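Local coordinates for uncharacterized conserved protein YjbQ/UPF0047 family, ortholog yugU B.subtilis (Clostridium acetobutylicum, PDB 1VMH), which is of unknown function, a member of the uncharacterised YjbQ/UPF0047 family with a YjbQ-like fold, at residues A[27-32]-A[127-132]. Numbering follows the deposited sequence.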
loop_
_atom_site.group_PDB
_atom_site.type_symbol
_atom_site.label_atom_id
_atom_site.label_comp_id
_atom_site.label_asym_id
_atom_site.label_seq_id
_atom_site.Cartn_x
_atom_site.Cartn_y
_atom_site.Cartn_z
ATOM N N ASP A 27 2.274 19.684 4.905
ATOM C CA ASP A 27 1.630 18.376 5.005
ATOM C C ASP A 27 0.179 18.503 5.444
ATOM O O ASP A 27 -0.168 19.379 6.244
ATOM C CB ASP A 27 2.433 17.358 5.831
ATOM C CG ASP A 27 2.682 17.778 7.252
ATOM O OD1 ASP A 27 2.209 18.848 7.694
ATOM O OD2 ASP A 27 3.380 17.011 7.960
ATOM N N GLN A 28 -0.671 17.620 4.912
ATOM C CA GLN A 28 -2.098 17.760 5.116
ATOM C C GLN A 28 -2.831 16.483 4.727
ATOM O O GLN A 28 -2.471 15.859 3.731
ATOM C CB GLN A 28 -2.613 18.912 4.244
ATOM C CG GLN A 28 -4.020 19.391 4.543
ATOM C CD GLN A 28 -4.466 20.506 3.651
ATOM O OE1 GLN A 28 -3.690 21.022 2.878
ATOM N NE2 GLN A 28 -5.733 20.899 3.760
ATOM N N PHE A 29 -3.821 16.087 5.518
ATOM C CA PHE A 29 -4.748 15.020 5.146
ATOM C C PHE A 29 -6.030 15.714 4.695
ATOM O O PHE A 29 -6.614 16.517 5.451
ATOM C CB PHE A 29 -5.094 14.092 6.307
ATOM C CG PHE A 29 -4.172 12.927 6.482
ATOM C CD1 PHE A 29 -2.795 13.036 6.294
ATOM C CD2 PHE A 29 -4.696 11.692 6.869
ATOM C CE1 PHE A 29 -1.962 11.897 6.472
ATOM C CE2 PHE A 29 -3.880 10.615 7.083
ATOM C CZ PHE A 29 -2.537 10.703 6.886
ATOM N N ILE A 30 -6.486 15.416 3.502
ATOM C CA ILE A 30 -7.736 15.965 2.961
ATOM C C ILE A 30 -8.722 14.801 2.755
ATOM O O ILE A 30 -8.434 13.834 2.032
ATOM C CB ILE A 30 -7.506 16.717 1.629
ATOM C CG1 ILE A 30 -6.526 17.888 1.856
ATOM C CG2 ILE A 30 -8.849 17.194 1.087
ATOM C CD1 ILE A 30 -5.092 17.565 1.547
ATOM N N ASP A 31 -9.890 14.879 3.404
ATOM C CA ASP A 31 -10.887 13.815 3.331
ATOM C C ASP A 31 -11.646 13.929 2.015
ATOM O O ASP A 31 -12.421 14.863 1.823
ATOM C CB ASP A 31 -11.871 13.945 4.497
ATOM C CG ASP A 31 -12.837 12.787 4.576
ATOM O OD1 ASP A 31 -13.092 12.125 3.567
ATOM O OD2 ASP A 31 -13.417 12.587 5.661
ATOM N N ILE A 32 -11.383 12.994 1.111
ATOM C CA ILE A 32 -11.980 12.975 -0.211
ATOM C C ILE A 32 -13.054 11.918 -0.362
ATOM O O ILE A 32 -13.502 11.613 -1.478
ATOM C CB ILE A 32 -10.913 12.825 -1.319
ATOM C CG1 ILE A 32 -10.049 11.563 -1.131
ATOM C CG2 ILE A 32 -10.030 14.066 -1.294
ATOM C CD1 ILE A 32 -9.168 11.224 -2.329
ATOM N N TYR A 127 -8.437 9.496 2.280
ATOM C CA TYR A 127 -7.664 10.714 2.350
ATOM C C TYR A 127 -6.634 10.856 1.265
ATOM O O TYR A 127 -5.914 9.921 0.945
ATOM C CB TYR A 127 -6.902 10.742 3.656
ATOM C CG TYR A 127 -7.704 11.074 4.859
ATOM C CD1 TYR A 127 -8.037 12.388 5.125
ATOM C CD2 TYR A 127 -8.084 10.108 5.756
ATOM C CE1 TYR A 127 -8.748 12.730 6.251
ATOM C CE2 TYR A 127 -8.767 10.447 6.899
ATOM C CZ TYR A 127 -9.098 11.759 7.127
ATOM O OH TYR A 127 -9.783 12.128 8.288
ATOM N N PHE A 128 -6.582 12.038 0.670
ATOM C CA PHE A 128 -5.402 12.500 -0.056
ATOM C C PHE A 128 -4.380 12.998 0.978
ATOM O O PHE A 128 -4.722 13.843 1.819
ATOM C CB PHE A 128 -5.810 13.663 -0.951
ATOM C CG PHE A 128 -4.740 14.162 -1.857
ATOM C CD1 PHE A 128 -3.822 15.065 -1.431
ATOM C CD2 PHE A 128 -4.656 13.727 -3.174
ATOM C CE1 PHE A 128 -2.817 15.535 -2.286
ATOM C CE2 PHE A 128 -3.684 14.219 -4.014
ATOM C CZ PHE A 128 -2.768 15.091 -3.573
ATOM N N THR A 129 -3.149 12.456 0.962
ATOM C CA THR A 129 -2.114 12.791 1.924
ATOM C C THR A 129 -1.059 13.671 1.223
ATOM O O THR A 129 -0.195 13.179 0.475
ATOM C CB THR A 129 -1.449 11.538 2.577
ATOM O OG1 THR A 129 -0.798 10.752 1.571
ATOM C CG2 THR A 129 -2.550 10.619 3.141
ATOM N N GLU A 130 -1.129 14.979 1.470
ATOM C CA GLU A 130 -0.182 15.921 0.921
ATOM C C GLU A 130 1.053 15.930 1.778
ATOM O O GLU A 130 0.945 16.154 2.985
ATOM C CB GLU A 130 -0.814 17.314 0.886
ATOM C CG GLU A 130 0.150 18.447 0.500
ATOM C CD GLU A 130 0.579 18.317 -0.937
ATOM O OE1 GLU A 130 1.488 17.521 -1.221
ATOM O OE2 GLU A 130 0.018 19.026 -1.801
ATOM N N PHE A 131 2.228 15.789 1.153
ATOM C CA PHE A 131 3.499 15.978 1.847
ATOM C C PHE A 131 4.415 17.117 1.346
ATOM O O PHE A 131 5.490 17.338 1.931
ATOM C CB PHE A 131 4.263 14.665 1.906
ATOM C CG PHE A 131 3.498 13.577 2.628
ATOM C CD1 PHE A 131 3.212 13.697 3.985
ATOM C CD2 PHE A 131 3.049 12.457 1.941
ATOM C CE1 PHE A 131 2.517 12.696 4.661
ATOM C CE2 PHE A 131 2.341 11.451 2.607
ATOM C CZ PHE A 131 2.070 11.577 3.939
ATOM N N ASP A 132 3.998 17.812 0.295
ATOM C CA ASP A 132 4.749 18.961 -0.267
ATOM C C ASP A 132 3.838 20.070 -0.752
ATOM O O ASP A 132 3.961 20.543 -1.881
ATOM C CB ASP A 132 5.672 18.504 -1.397
ATOM C CG ASP A 132 6.682 19.581 -1.803
ATOM O OD1 ASP A 132 7.111 20.384 -0.941
ATOM O OD2 ASP A 132 7.052 19.584 -2.990
#
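Tyr127 sets its ring against Phe29: CD2 of Phe29 stands 3.7 Å above the tyrosine plane, displaced toward the rim, and the ring planes meet at 53°, an oblique pairing rather than a stack. The two side chains cross at about a right angle. Chi1 of -76° puts Tyr127 CG beside its own backbone N. Tyr127 CD1 meets Phe29 CB and CE1 meets Asp31 CB, while Tyr127 OH is hydrogen-bonded to Glu65 O. Phe128 trades two backbone bonds with Ile30: its N donates to Ile30 O, and its O accepts from Ile30 N at 2.9 Å with an N-H...O angle of 170°. On the face carrying Ile30 and Phe128, Ile30 CD1 approaches Phe128 CD1 at 4.1 Å, the two side chains running alongside each other. These bonds join strand 28-31 antiparallel to strand 124-130, the middle member of a three-stranded sheet whose other outer strand within this chain is 59-65. Thr129, in a non-hydrogen-bonded pair with Phe29, sends CG2 over a face of the phenyl ring, 3.8 Å from its centroid, a CH-pi contact; helix 69-82 also packs on the Phe29 side chain through Thr72, Ile75 and Leu76. Glu130 forms the second hydrogen-bonded pair, its N reaching Gln28 O at 2.8 Å and its O receiving Gln28 N. Glu130 OE1 forms a salt bridge with Arg137 and OE2 a hydrogen bond with Thr23 OG1. Past the strand end, Phe131 CD1 lies 4.2 Å from Asp27 CB, and the Phe131 side chain touches helix 96-105 at Ala98, Lys101 and Met105. Asp132 N donates a hydrogen bond to Glu130 OE1 at 2.9 Å, from above the carboxylate plane.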